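Local coordinates for protein DotI (Legionella pneumophila, PDB 3WZ4) that is an inner-membrane complex component of the Dot/Icm type IVB secretion system, represented here by its periplasmic domain, at residues A17-F22 and M94-T99; W45-G50 and I131-V136; K64-S69 and V98-A103; N85-W90 and T118-L123; W90-P95 and V113-T118. All blocks are in the same frame, centred on the assembly; numbering follows the deposited sequence. Where two conformers were deposited one is given.

In the fold
All five contacts belong to one NTF2-like domain, a curved antiparallel sheet with helices packed on it. Contacts 1 and 5 are buried: contact 5 pairs strands 87-101 and 106-119 at the middle of the sheet, and contact 1 lays helix 7-21 on strand 87-101 by apolar packing alone. They share M94, whose selenomethionine side chain reaches the helix. Contact 2, nearer the surface, fastens helix 42-54 to an edge strand, 129-138, with a side-chain amide and a pair of rings. Contacts 3 and 4, on opposite sides of the chain's centre, close distant ends of strand 87-101 on different neighbours, with water bridges in contact 3 and arginines in contact 4.

Contact 1: A17-F22 and M94-T99; sequences AAIAAF and MPILVT
I19 O, near the end of helix 7-21, accepts two hydrogen bonds: one from the backbone, with F22 N 2.9 Å from I19 O, and one from the hydroxyl of T23. F22 points toward strand 87-101, and I19 reaches it with CD1. This is the helix-on-sheet packing of the NTF2-like fold, with the short axes running 23° apart and no hydrogen bond across the interface. At the start of the strand segment M94, present as selenomethionine, bends at its last torsion (chi3 71°), which brings CE to the helix. There M94 CE meets A18 CB at 3.7 Å and touches CD1 of I19, whose side chain crosses that of M94 at about a right angle. I96 CD1 comes in obliquely to the F22 ring, 3.7 Å from both F22 CD2 and F22 CE2. V98 takes a different approach: its CG2 sits over a face of the ring in a CH-pi contact, 4.1 Å from the ring centroid and displaced toward the CD1 side. V98 CG1 adds a second contact, also to F22 CD1, at 3.8 Å. Further packing against A70 and V136 ties F22 to strands 67-84 and 129-138. At the ring edge, in its plane, lies the helix carbonyl A18 O, 3.4 Å from F22 CD2.

Contact 2: W45-G50 and I131-V136; sequences WDQFLG and ISQFVV
Q47 holds F134 by both of its backbone polar atoms, joining helix 42-54 to an edge strand, 129-138, of the NTF2-like sheet. Q47 OE1 accepts from F134 N at 2.8 Å, while Q47 NE2 donates to F134 O at 3.0 Å. The side-chain amide thus does what the peptide of a further strand would do, on the side of strand 129-138 turned away from strand 106-119. F134 O lies almost in the amide plane of Q47, but NE2 stands 41° out of the carbonyl plane of F134. A bend at chi2 (-96°) carries the Q47 CD off the line of the chain and toward the strand. Beside this clamp, F48 and F134 point the same way and form a T-shaped pair, with planes 79° apart and centroids separated by 5.4 Å. The edge of F48 is presented to the F134 face, and F48 CD1 comes to 4.1 Å from F134 CG. In the next shell, F40 stacks on F48, and A21, V113 and M115 pack on F134. Before F134 the strand has a classic beta bulge, S132 and Q133 both facing L116. S132 OG is in turn hydrogen-bonded to E43 OE2 and T41 OG1.

Contact 3: K64-S69 and V98-A103; sequences KKLVVS and VTYQSA
V68 and Y100 lie side by side and point the same way, a non-hydrogen-bonded pair in the antiparallel hairpin of strands 67-84 and 87-101. V68 CG1 stands over a face of the Y100 ring in a CH-pi contact, 4.2 Å from the centroid and 23° off the ring normal. The other methyl, V68 CG2, reaches the rim at Y100 CD2, 3.6 Å away. L66 comes in from a different direction, crossing Y100 at about a right angle with its CD1 at the Y100 CB. V61 of helix 57-63 packs on both V68 and Y100; that helix ends in a Schellman motif whose C-prime residue is K65, just ahead of the strand. On the reverse face of the hairpin are V67, S69, T99 and Q101, which form the two flanking hydrogen-bonded pairs. T99 N to S69 O is 2.9 Å, whereas Q101 N to V67 O stretches to 3.3 Å. One water links this face, donating to V67 O, bonding S69 OG and accepting from Q101 NE2 at 3.1 Å. Where the strands end, S102 OG receives the backbone N of S104 and of E105. A second water, 2.7 Å from S102 OG, donates to K64 O at 2.8 Å.

Contact 4: N85-W90 and T118-L123; sequences NGRYSW and TRVSTL
S89 and T118 form an antiparallel non-hydrogen-bonded pair with CA atoms 4.3 Å apart, beside which R119 N donates to Y88 O at 3.1 Å. This is the far end of the hairpin of strands 87-101 and 106-119, where the two chains begin to part. Packing within the pair is tight: S89 OG lies 3.1 Å from T118 CG2. On the side of W90, R119 CG meets the edge of the indole ring, 3.6 Å from W90 CZ3, and chi2 (-117°) brings R119 CD to the same edge, 3.9 Å from W90 CH2. The guanidinium of R119 continues to the backbone O of H3, while W90 NE1 bonds D7. R87 passes the backbone carbonyl of R119, with R87 CD 3.4 Å from R119 O, and V120 CG1 lies 4.2 Å from R87 NH1. A long, weak ion pair joins R87 NH2 to E43. Over a face of the W90 indole, toward the rim, sits Y88 CD1, 3.6 Å above the plane.

Contact 5: W90-P95 and V113-T118; sequences WRVQMP and VTMLIT
V92 packs on M115, its cross-strand partner, and on I117 in the apolar face of the hairpin formed by strands 87-101 and 106-119, which is central to the NTF2-like sheet. V92 CG1 meets M115 CE at 4.1 Å; M115, a selenomethionine, bends at chi3 (-79°), which sets its terminal methyl there. The other methyl, V92 CG2, makes a looser contact with I117 CD1, at 4.4 Å. Beyond it the methyl I117 CG2 touches W90 CE3 at 4.1 Å. A14 of helix 7-21 packs on V92 and M115, so this face looks to the helix. Beneath these side chains the backbones are tied by six hydrogen bonds, two in each of the pairs W90-I117, V92-M115 and M94-V113. The W90 pair has the shortest, with I117 N and W90 O 2.7 Å apart. Between them, at the non-hydrogen-bonded pairs, CA-H...O contacts fill in, as from Q93 CA to V113 O at 3.2 Å. The opposite face carries R91, L116, Q93 and T114. The placing of L116 CD1 over a face of the R91 guanidinium is doubtful, since R91 has two conformers. Q93 stretches out beyond CG, and its OE1 lies 3.4 Å from T114 OG1, at most a weak hydrogen bond.

Contact 1: A17-F22 and M94-T99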
# COMPACT_ATOMS: atom_id res chain seq x y z
N ALA A 17 5.42 1.02 -1.35
CA ALA A 17 4.40 0.63 -0.37
C ALA A 17 3.18 0.02 -1.05
O ALA A 17 2.63 -0.98 -0.57
CB ALA A 17 4.00 1.83 0.49
N ALA A 18 2.77 0.61 -2.16
CA ALA A 18 1.61 0.13 -2.91
C ALA A 18 1.86 -1.27 -3.44
O ALA A 18 1.02 -2.16 -3.30
CB ALA A 18 1.27 1.09 -4.05
N ILE A 19 3.02 -1.48 -4.05
CA ILE A 19 3.38 -2.78 -4.60
C ILE A 19 3.51 -3.83 -3.50
O ILE A 19 3.04 -4.96 -3.65
CB ILE A 19 4.69 -2.71 -5.41
CG1 ILE A 19 4.55 -1.71 -6.56
CG2 ILE A 19 5.06 -4.09 -5.94
CD1 ILE A 19 3.46 -2.05 -7.55
N ALA A 20 4.16 -3.46 -2.40
CA ALA A 20 4.36 -4.37 -1.29
C ALA A 20 3.03 -4.91 -0.76
O ALA A 20 2.92 -6.08 -0.40
CB ALA A 20 5.13 -3.68 -0.17
N ALA A 21 2.01 -4.05 -0.73
CA ALA A 21 0.70 -4.44 -0.24
C ALA A 21 0.06 -5.53 -1.10
O ALA A 21 -0.81 -6.26 -0.64
CB ALA A 21 -0.22 -3.23 -0.16
N PHE A 22 0.49 -5.65 -2.35
CA PHE A 22 -0.06 -6.66 -3.25
C PHE A 22 0.99 -7.70 -3.64
O PHE A 22 0.96 -8.25 -4.74
CB PHE A 22 -0.66 -6.01 -4.49
CG PHE A 22 -1.92 -5.24 -4.21
CD1 PHE A 22 -3.15 -5.88 -4.22
CD2 PHE A 22 -1.88 -3.89 -3.93
CE1 PHE A 22 -4.31 -5.19 -3.96
CE2 PHE A 22 -3.04 -3.19 -3.67
CZ PHE A 22 -4.26 -3.84 -3.68
N MSE A 94 -1.66 6.03 -7.74
CA MSE A 94 -0.95 5.21 -8.71
C MSE A 94 -1.81 4.03 -9.15
O MSE A 94 -2.36 3.32 -8.31
CB MSE A 94 0.38 4.71 -8.14
CG MSE A 94 1.33 4.14 -9.19
SE MSE A 94 3.01 3.47 -8.45
CE MSE A 94 2.31 1.88 -7.56
N PRO A 95 -1.92 3.82 -10.46
CA PRO A 95 -2.63 2.66 -11.01
C PRO A 95 -1.72 1.44 -11.05
O PRO A 95 -0.53 1.57 -11.31
CB PRO A 95 -2.98 3.11 -12.43
CG PRO A 95 -1.84 4.01 -12.80
CD PRO A 95 -1.41 4.71 -11.53
N ILE A 96 -2.28 0.26 -10.81
CA ILE A 96 -1.49 -0.96 -10.79
C ILE A 96 -2.21 -2.11 -11.47
O ILE A 96 -3.44 -2.09 -11.62
CB ILE A 96 -1.13 -1.39 -9.35
CG1 ILE A 96 -2.40 -1.72 -8.56
CG2 ILE A 96 -0.33 -0.31 -8.65
CD1 ILE A 96 -2.14 -2.15 -7.13
N LEU A 97 -1.45 -3.12 -11.88
CA LEU A 97 -2.02 -4.36 -12.39
C LEU A 97 -1.73 -5.49 -11.41
O LEU A 97 -0.58 -5.91 -11.26
CB LEU A 97 -1.45 -4.70 -13.76
CG LEU A 97 -2.00 -5.98 -14.39
CD1 LEU A 97 -3.50 -5.84 -14.64
CD2 LEU A 97 -1.26 -6.33 -15.68
N VAL A 98 -2.76 -5.97 -10.73
CA VAL A 98 -2.59 -7.02 -9.74
C VAL A 98 -2.85 -8.39 -10.36
O VAL A 98 -3.77 -8.56 -11.15
CB VAL A 98 -3.54 -6.82 -8.53
CG1 VAL A 98 -3.28 -7.88 -7.47
CG2 VAL A 98 -3.36 -5.43 -7.94
N THR A 99 -2.02 -9.37 -9.99
CA THR A 99 -2.15 -10.73 -10.51
C THR A 99 -2.31 -11.75 -9.38
O THR A 99 -1.45 -11.88 -8.51
CB THR A 99 -0.93 -11.11 -11.37
OG1 THR A 99 -0.85 -10.24 -12.50
CG2 THR A 99 -1.05 -12.55 -11.86

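Contact 2: W45-G50 and I131-V136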
# COMPACT_ATOMS: atom_id res chain seq x y z
N TRP A 45 -2.26 2.15 10.01
CA TRP A 45 -2.18 0.71 10.22
C TRP A 45 -3.54 0.14 10.62
O TRP A 45 -3.92 -0.94 10.17
CB TRP A 45 -1.12 0.40 11.28
CG TRP A 45 -0.89 -1.07 11.52
CD1 TRP A 45 -1.04 -1.74 12.71
CD2 TRP A 45 -0.47 -2.05 10.56
NE1 TRP A 45 -0.74 -3.07 12.54
CE2 TRP A 45 -0.39 -3.28 11.23
CE3 TRP A 45 -0.17 -2.00 9.20
CZ2 TRP A 45 -0.01 -4.46 10.59
CZ3 TRP A 45 0.21 -3.17 8.56
CH2 TRP A 45 0.29 -4.38 9.26
N ASP A 46 -4.27 0.87 11.45
CA ASP A 46 -5.61 0.45 11.85
C ASP A 46 -6.55 0.39 10.65
O ASP A 46 -7.30 -0.57 10.49
CB ASP A 46 -6.18 1.40 12.91
CG ASP A 46 -5.49 1.25 14.25
OD1 ASP A 46 -4.86 0.20 14.49
OD2 ASP A 46 -5.59 2.18 15.08
N GLN A 47 -6.51 1.42 9.81
CA GLN A 47 -7.37 1.49 8.64
C GLN A 47 -6.99 0.43 7.62
O GLN A 47 -7.86 -0.20 7.01
CB GLN A 47 -7.30 2.89 8.02
CG GLN A 47 -8.23 3.11 6.83
CD GLN A 47 -7.53 2.89 5.50
OE1 GLN A 47 -6.33 3.11 5.37
NE2 GLN A 47 -8.29 2.44 4.51
N PHE A 48 -5.70 0.22 7.43
CA PHE A 48 -5.22 -0.79 6.49
C PHE A 48 -5.63 -2.19 6.95
O PHE A 48 -6.07 -3.01 6.14
CB PHE A 48 -3.70 -0.71 6.34
CG PHE A 48 -3.11 -1.75 5.43
CD1 PHE A 48 -3.24 -1.64 4.06
CD2 PHE A 48 -2.43 -2.84 5.95
CE1 PHE A 48 -2.70 -2.59 3.22
CE2 PHE A 48 -1.89 -3.80 5.11
CZ PHE A 48 -2.02 -3.67 3.75
N LEU A 49 -5.50 -2.46 8.24
CA LEU A 49 -5.93 -3.74 8.80
C LEU A 49 -7.44 -3.92 8.65
O LEU A 49 -7.91 -5.01 8.33
CB LEU A 49 -5.53 -3.86 10.27
CG LEU A 49 -4.06 -4.17 10.55
CD1 LEU A 49 -3.79 -4.20 12.04
CD2 LEU A 49 -3.66 -5.49 9.91
N GLY A 50 -8.19 -2.85 8.88
CA GLY A 50 -9.64 -2.88 8.74
C GLY A 50 -10.07 -3.16 7.32
O GLY A 50 -11.04 -3.89 7.08
N ILE A 131 1.99 6.05 5.87
CA ILE A 131 0.67 6.09 5.24
C ILE A 131 -0.43 6.18 6.29
O ILE A 131 -0.50 5.35 7.19
CB ILE A 131 0.44 4.86 4.36
CG1 ILE A 131 1.44 4.84 3.20
CG2 ILE A 131 -1.00 4.82 3.85
CD1 ILE A 131 1.48 3.53 2.44
N SER A 132 -1.29 7.19 6.17
CA SER A 132 -2.42 7.37 7.08
C SER A 132 -3.71 6.80 6.50
O SER A 132 -4.62 6.42 7.23
CB SER A 132 -2.61 8.85 7.43
OG SER A 132 -1.62 9.28 8.36
N GLN A 133 -3.79 6.75 5.17
CA GLN A 133 -4.95 6.17 4.51
C GLN A 133 -4.53 5.44 3.25
O GLN A 133 -3.75 5.95 2.45
CB GLN A 133 -5.99 7.24 4.18
CG GLN A 133 -7.29 6.66 3.65
CD GLN A 133 -8.34 7.71 3.34
OE1 GLN A 133 -8.06 8.69 2.66
NE2 GLN A 133 -9.55 7.51 3.85
N PHE A 134 -5.08 4.24 3.08
CA PHE A 134 -4.77 3.39 1.95
C PHE A 134 -6.08 2.99 1.28
O PHE A 134 -6.86 2.22 1.83
CB PHE A 134 -4.02 2.15 2.43
CG PHE A 134 -3.33 1.38 1.34
CD1 PHE A 134 -4.03 0.44 0.59
CD2 PHE A 134 -1.99 1.59 1.06
CE1 PHE A 134 -3.39 -0.27 -0.41
CE2 PHE A 134 -1.35 0.87 0.06
CZ PHE A 134 -2.05 -0.05 -0.68
N VAL A 135 -6.33 3.54 0.10
CA VAL A 135 -7.59 3.27 -0.59
C VAL A 135 -7.37 2.61 -1.95
O VAL A 135 -6.56 3.08 -2.76
CB VAL A 135 -8.42 4.55 -0.77
CG1 VAL A 135 -9.66 4.27 -1.60
CG2 VAL A 135 -8.80 5.12 0.59
N VAL A 136 -8.08 1.52 -2.18
CA VAL A 136 -7.98 0.79 -3.44
C VAL A 136 -9.31 0.87 -4.20
O VAL A 136 -10.38 0.76 -3.60
CB VAL A 136 -7.62 -0.69 -3.22
CG1 VAL A 136 -7.57 -1.43 -4.55
CG2 VAL A 136 -6.28 -0.80 -2.49

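Contact 3: K64-S69 and V98-A103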
# COMPACT_ATOMS: atom_id res chain seq x y z
N LYS A 64 -7.68 -20.77 -2.35
CA LYS A 64 -7.23 -21.20 -3.67
C LYS A 64 -5.70 -21.28 -3.75
O LYS A 64 -5.14 -21.58 -4.80
CB LYS A 64 -7.76 -20.25 -4.75
CG LYS A 64 -9.28 -20.19 -4.82
CD LYS A 64 -9.75 -19.20 -5.86
CE LYS A 64 -11.27 -19.14 -5.92
NZ LYS A 64 -11.75 -18.17 -6.94
N LYS A 65 -5.05 -21.01 -2.62
CA LYS A 65 -3.60 -21.10 -2.53
C LYS A 65 -2.91 -20.37 -3.68
O LYS A 65 -2.24 -20.98 -4.52
CB LYS A 65 -3.16 -22.56 -2.47
CG LYS A 65 -3.78 -23.32 -1.30
CD LYS A 65 -3.13 -24.67 -1.09
CE LYS A 65 -3.63 -25.30 0.20
NZ LYS A 65 -2.92 -26.57 0.52
N LEU A 66 -3.07 -19.05 -3.70
CA LEU A 66 -2.55 -18.23 -4.79
C LEU A 66 -1.29 -17.47 -4.40
O LEU A 66 -0.94 -17.37 -3.22
CB LEU A 66 -3.61 -17.22 -5.23
CG LEU A 66 -5.00 -17.77 -5.51
CD1 LEU A 66 -5.99 -16.63 -5.63
CD2 LEU A 66 -5.01 -18.64 -6.76
N VAL A 67 -0.62 -16.93 -5.41
CA VAL A 67 0.49 -16.01 -5.20
C VAL A 67 0.07 -14.67 -5.77
O VAL A 67 -0.31 -14.57 -6.94
CB VAL A 67 1.77 -16.49 -5.90
CG1 VAL A 67 2.84 -15.42 -5.83
CG2 VAL A 67 2.26 -17.79 -5.28
N VAL A 68 0.13 -13.63 -4.95
CA VAL A 68 -0.26 -12.30 -5.39
C VAL A 68 0.95 -11.44 -5.74
O VAL A 68 1.93 -11.39 -5.00
CB VAL A 68 -1.10 -11.57 -4.33
CG1 VAL A 68 -1.70 -10.30 -4.91
CG2 VAL A 68 -2.19 -12.49 -3.82
N SER A 69 0.88 -10.77 -6.89
CA SER A 69 1.94 -9.86 -7.32
C SER A 69 1.31 -8.65 -7.98
O SER A 69 0.11 -8.62 -8.24
CB SER A 69 2.89 -10.56 -8.29
OG SER A 69 2.23 -10.92 -9.49
N VAL A 98 -2.76 -5.97 -10.73
CA VAL A 98 -2.59 -7.02 -9.74
C VAL A 98 -2.85 -8.39 -10.36
O VAL A 98 -3.77 -8.56 -11.15
CB VAL A 98 -3.54 -6.82 -8.53
CG1 VAL A 98 -3.28 -7.88 -7.47
CG2 VAL A 98 -3.36 -5.43 -7.94
N THR A 99 -2.02 -9.37 -9.99
CA THR A 99 -2.15 -10.73 -10.51
C THR A 99 -2.31 -11.75 -9.38
O THR A 99 -1.45 -11.88 -8.51
CB THR A 99 -0.93 -11.11 -11.37
OG1 THR A 99 -0.85 -10.24 -12.50
CG2 THR A 99 -1.05 -12.55 -11.86
N TYR A 100 -3.42 -12.48 -9.41
CA TYR A 100 -3.65 -13.60 -8.51
C TYR A 100 -3.54 -14.89 -9.32
O TYR A 100 -4.31 -15.09 -10.26
CB TYR A 100 -5.05 -13.52 -7.90
CG TYR A 100 -5.32 -12.28 -7.08
CD1 TYR A 100 -5.67 -11.08 -7.68
CD2 TYR A 100 -5.23 -12.32 -5.69
CE1 TYR A 100 -5.92 -9.94 -6.92
CE2 TYR A 100 -5.48 -11.19 -4.92
CZ TYR A 100 -5.82 -10.00 -5.55
OH TYR A 100 -6.07 -8.88 -4.80
N GLN A 101 -2.60 -15.76 -8.98
CA GLN A 101 -2.40 -16.95 -9.80
C GLN A 101 -1.94 -18.20 -9.06
O GLN A 101 -1.44 -18.13 -7.93
CB GLN A 101 -1.43 -16.65 -10.95
CG GLN A 101 0.01 -16.50 -10.52
CD GLN A 101 0.92 -16.14 -11.68
OE1 GLN A 101 1.14 -16.95 -12.59
NE2 GLN A 101 1.45 -14.92 -11.66
N SER A 102 -2.14 -19.33 -9.72
CA SER A 102 -1.70 -20.64 -9.23
C SER A 102 -1.58 -21.56 -10.43
O SER A 102 -1.65 -21.11 -11.58
CB SER A 102 -2.71 -21.21 -8.24
OG SER A 102 -3.94 -21.49 -8.88
N ALA A 103 -1.40 -22.85 -10.18
CA ALA A 103 -1.33 -23.82 -11.27
C ALA A 103 -2.64 -23.86 -12.05
O ALA A 103 -2.64 -24.08 -13.26
CB ALA A 103 -0.99 -25.20 -10.72
O HOH W 1 -5.96 -22.37 -7.32
O HOH W 2 0.06 -20.58 -6.08
O HOH W 3 0.87 -13.31 -9.11

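Contact 4: N85-W90 and T118-L123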
# COMPACT_ATOMS: atom_id res chain seq x y z
N ASN A 85 -3.52 18.93 9.87
CA ASN A 85 -3.43 18.74 11.31
C ASN A 85 -2.00 18.86 11.84
O ASN A 85 -1.54 18.03 12.63
CB ASN A 85 -4.03 17.40 11.73
CG ASN A 85 -5.53 17.35 11.50
OD1 ASN A 85 -6.24 18.33 11.71
ND2 ASN A 85 -6.03 16.19 11.07
N GLY A 86 -1.29 19.89 11.38
CA GLY A 86 0.03 20.20 11.87
C GLY A 86 1.15 19.39 11.25
O GLY A 86 2.31 19.52 11.65
N ARG A 87 0.82 18.55 10.28
CA ARG A 87 1.82 17.71 9.64
C ARG A 87 1.75 17.79 8.11
O ARG A 87 0.69 17.62 7.52
CB ARG A 87 1.68 16.26 10.11
CG ARG A 87 1.68 16.12 11.63
CD ARG A 87 1.78 14.67 12.07
NE ARG A 87 0.72 13.84 11.50
CZ ARG A 87 0.33 12.68 12.01
NH1 ARG A 87 0.90 12.21 13.11
NH2 ARG A 87 -0.64 11.99 11.43
N TYR A 88 2.90 18.04 7.48
CA TYR A 88 2.95 18.13 6.03
C TYR A 88 2.56 16.79 5.43
O TYR A 88 2.99 15.74 5.91
CB TYR A 88 4.33 18.55 5.54
CG TYR A 88 4.30 19.22 4.19
CD1 TYR A 88 4.36 18.48 3.02
CD2 TYR A 88 4.18 20.60 4.08
CE1 TYR A 88 4.32 19.09 1.78
CE2 TYR A 88 4.14 21.22 2.85
CZ TYR A 88 4.21 20.46 1.70
OH TYR A 88 4.16 21.08 0.48
N SER A 89 1.74 16.82 4.38
CA SER A 89 1.18 15.60 3.83
C SER A 89 1.15 15.58 2.30
O SER A 89 1.27 16.62 1.65
CB SER A 89 -0.24 15.39 4.37
OG SER A 89 -0.23 15.36 5.78
N TRP A 90 1.00 14.39 1.74
CA TRP A 90 0.94 14.19 0.30
C TRP A 90 -0.17 13.20 -0.02
O TRP A 90 -0.23 12.11 0.56
CB TRP A 90 2.24 13.59 -0.22
CG TRP A 90 3.45 14.45 -0.09
CD1 TRP A 90 3.99 15.27 -1.05
CD2 TRP A 90 4.30 14.56 1.06
NE1 TRP A 90 5.11 15.89 -0.56
CE2 TRP A 90 5.33 15.47 0.73
CE3 TRP A 90 4.29 13.98 2.33
CZ2 TRP A 90 6.33 15.82 1.63
CZ3 TRP A 90 5.29 14.33 3.22
CH2 TRP A 90 6.29 15.24 2.87
N THR A 118 1.82 11.15 5.42
CA THR A 118 2.11 12.25 6.34
C THR A 118 3.48 12.11 7.00
O THR A 118 3.95 11.00 7.26
CB THR A 118 1.04 12.36 7.44
OG1 THR A 118 1.09 11.20 8.27
CG2 THR A 118 -0.34 12.48 6.82
N ARG A 119 4.11 13.24 7.27
CA ARG A 119 5.36 13.26 8.01
C ARG A 119 5.11 12.83 9.45
O ARG A 119 4.17 13.30 10.09
CB ARG A 119 5.97 14.66 8.00
CG ARG A 119 6.30 15.18 6.61
CD ARG A 119 7.79 15.42 6.48
NE ARG A 119 8.33 16.16 7.62
CZ ARG A 119 9.61 16.49 7.76
NH1 ARG A 119 10.49 16.15 6.82
NH2 ARG A 119 10.01 17.16 8.83
N VAL A 120 5.96 11.94 9.95
CA VAL A 120 5.88 11.51 11.34
C VAL A 120 7.27 11.58 11.97
O VAL A 120 8.24 11.93 11.30
CB VAL A 120 5.32 10.08 11.48
CG1 VAL A 120 3.86 10.04 11.05
CG2 VAL A 120 6.16 9.10 10.65
N SER A 121 7.36 11.26 13.25
CA SER A 121 8.63 11.31 13.97
C SER A 121 9.55 10.17 13.55
O SER A 121 9.15 9.01 13.52
CB SER A 121 8.39 11.27 15.48
OG SER A 121 9.61 11.17 16.18
N THR A 122 10.80 10.51 13.24
CA THR A 122 11.79 9.50 12.87
C THR A 122 12.13 8.60 14.06
O THR A 122 12.76 7.55 13.89
CB THR A 122 13.09 10.14 12.33
OG1 THR A 122 13.41 11.31 13.10
CG2 THR A 122 12.92 10.54 10.87
N LEU A 123 11.72 9.01 15.25
CA LEU A 123 11.96 8.24 16.46
C LEU A 123 11.25 6.89 16.41
O LEU A 123 11.70 5.92 17.02
CB LEU A 123 11.51 9.01 17.70
CG LEU A 123 12.13 10.39 17.93
CD1 LEU A 123 11.53 11.04 19.17
CD2 LEU A 123 13.64 10.29 18.06

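Contact 5: W90-P95 and V113-T118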
# COMPACT_ATOMS: atom_id res chain seq x y z
N TRP A 90 1.00 14.39 1.74
CA TRP A 90 0.94 14.19 0.30
C TRP A 90 -0.17 13.20 -0.02
O TRP A 90 -0.23 12.11 0.56
CB TRP A 90 2.24 13.59 -0.22
CG TRP A 90 3.45 14.45 -0.09
CD1 TRP A 90 3.99 15.27 -1.05
CD2 TRP A 90 4.30 14.56 1.06
NE1 TRP A 90 5.11 15.89 -0.56
CE2 TRP A 90 5.33 15.47 0.73
CE3 TRP A 90 4.29 13.98 2.33
CZ2 TRP A 90 6.33 15.82 1.63
CZ3 TRP A 90 5.29 14.33 3.22
CH2 TRP A 90 6.29 15.24 2.87
N ARG A 91 -1.04 13.56 -0.95
CA ARG A 91 -2.02 12.61 -1.46
C ARG A 91 -1.50 12.04 -2.77
O ARG A 91 -1.45 12.73 -3.79
CB ARG A 91 -3.39 13.26 -1.63
CG ARG A 91 -4.55 12.29 -1.43
CD ARG A 91 -5.90 13.00 -1.43
NE ARG A 91 -6.05 13.93 -0.30
CZ ARG A 91 -6.50 13.58 0.90
NH1 ARG A 91 -6.84 12.33 1.15
NH2 ARG A 91 -6.61 14.50 1.85
N VAL A 92 -1.11 10.77 -2.74
CA VAL A 92 -0.48 10.12 -3.88
C VAL A 92 -1.35 9.03 -4.51
O VAL A 92 -1.93 8.20 -3.81
CB VAL A 92 0.87 9.49 -3.48
CG1 VAL A 92 1.41 8.62 -4.61
CG2 VAL A 92 1.87 10.58 -3.10
N GLN A 93 -1.41 9.03 -5.84
CA GLN A 93 -2.23 8.07 -6.56
C GLN A 93 -1.41 7.33 -7.61
O GLN A 93 -0.58 7.93 -8.29
CB GLN A 93 -3.41 8.79 -7.22
CG GLN A 93 -4.39 7.86 -7.90
CD GLN A 93 -5.63 8.58 -8.38
OE1 GLN A 93 -6.57 8.80 -7.61
NE2 GLN A 93 -5.64 8.98 -9.65
N MSE A 94 -1.66 6.03 -7.74
CA MSE A 94 -0.95 5.21 -8.71
C MSE A 94 -1.81 4.03 -9.15
O MSE A 94 -2.36 3.32 -8.31
CB MSE A 94 0.38 4.71 -8.14
CG MSE A 94 1.33 4.14 -9.19
SE MSE A 94 3.01 3.47 -8.45
CE MSE A 94 2.31 1.88 -7.56
N PRO A 95 -1.92 3.82 -10.46
CA PRO A 95 -2.63 2.66 -11.01
C PRO A 95 -1.72 1.44 -11.05
O PRO A 95 -0.53 1.57 -11.31
CB PRO A 95 -2.98 3.11 -12.43
CG PRO A 95 -1.84 4.01 -12.80
CD PRO A 95 -1.41 4.71 -11.53
N VAL A 113 -4.54 2.84 -6.64
CA VAL A 113 -4.26 3.01 -5.22
C VAL A 113 -4.15 4.50 -4.89
O VAL A 113 -3.44 5.25 -5.57
CB VAL A 113 -2.96 2.30 -4.80
CG1 VAL A 113 -2.69 2.51 -3.33
CG2 VAL A 113 -3.05 0.81 -5.12
N THR A 114 -4.85 4.93 -3.85
CA THR A 114 -4.75 6.31 -3.40
C THR A 114 -4.31 6.33 -1.94
O THR A 114 -4.94 5.71 -1.09
CB THR A 114 -6.08 7.06 -3.58
OG1 THR A 114 -6.60 6.82 -4.89
CG2 THR A 114 -5.86 8.56 -3.40
N MSE A 115 -3.22 7.03 -1.68
CA MSE A 115 -2.63 7.05 -0.34
C MSE A 115 -2.53 8.47 0.21
O MSE A 115 -2.17 9.41 -0.51
CB MSE A 115 -1.24 6.42 -0.37
CG MSE A 115 -1.22 4.93 -0.72
SE MSE A 115 0.57 4.30 -1.23
CE MSE A 115 0.60 4.95 -3.07
N LEU A 116 -2.85 8.62 1.48
CA LEU A 116 -2.53 9.85 2.19
C LEU A 116 -1.26 9.60 2.98
O LEU A 116 -1.21 8.73 3.85
CB LEU A 116 -3.67 10.28 3.12
CG LEU A 116 -3.40 11.51 3.98
CD1 LEU A 116 -3.16 12.74 3.11
CD2 LEU A 116 -4.55 11.77 4.95
N ILE A 117 -0.21 10.35 2.67
CA ILE A 117 1.08 10.17 3.33
C ILE A 117 1.40 11.39 4.18
O ILE A 117 1.26 12.53 3.73
CB ILE A 117 2.20 9.94 2.29
CG1 ILE A 117 1.96 8.61 1.56
CG2 ILE A 117 3.57 9.95 2.96
CD1 ILE A 117 2.99 8.31 0.51
N THR A 118 1.82 11.15 5.42
CA THR A 118 2.11 12.25 6.34
C THR A 118 3.48 12.11 7.00
O THR A 118 3.95 11.00 7.26
CB THR A 118 1.04 12.36 7.44
OG1 THR A 118 1.09 11.20 8.27
CG2 THR A 118 -0.34 12.48 6.82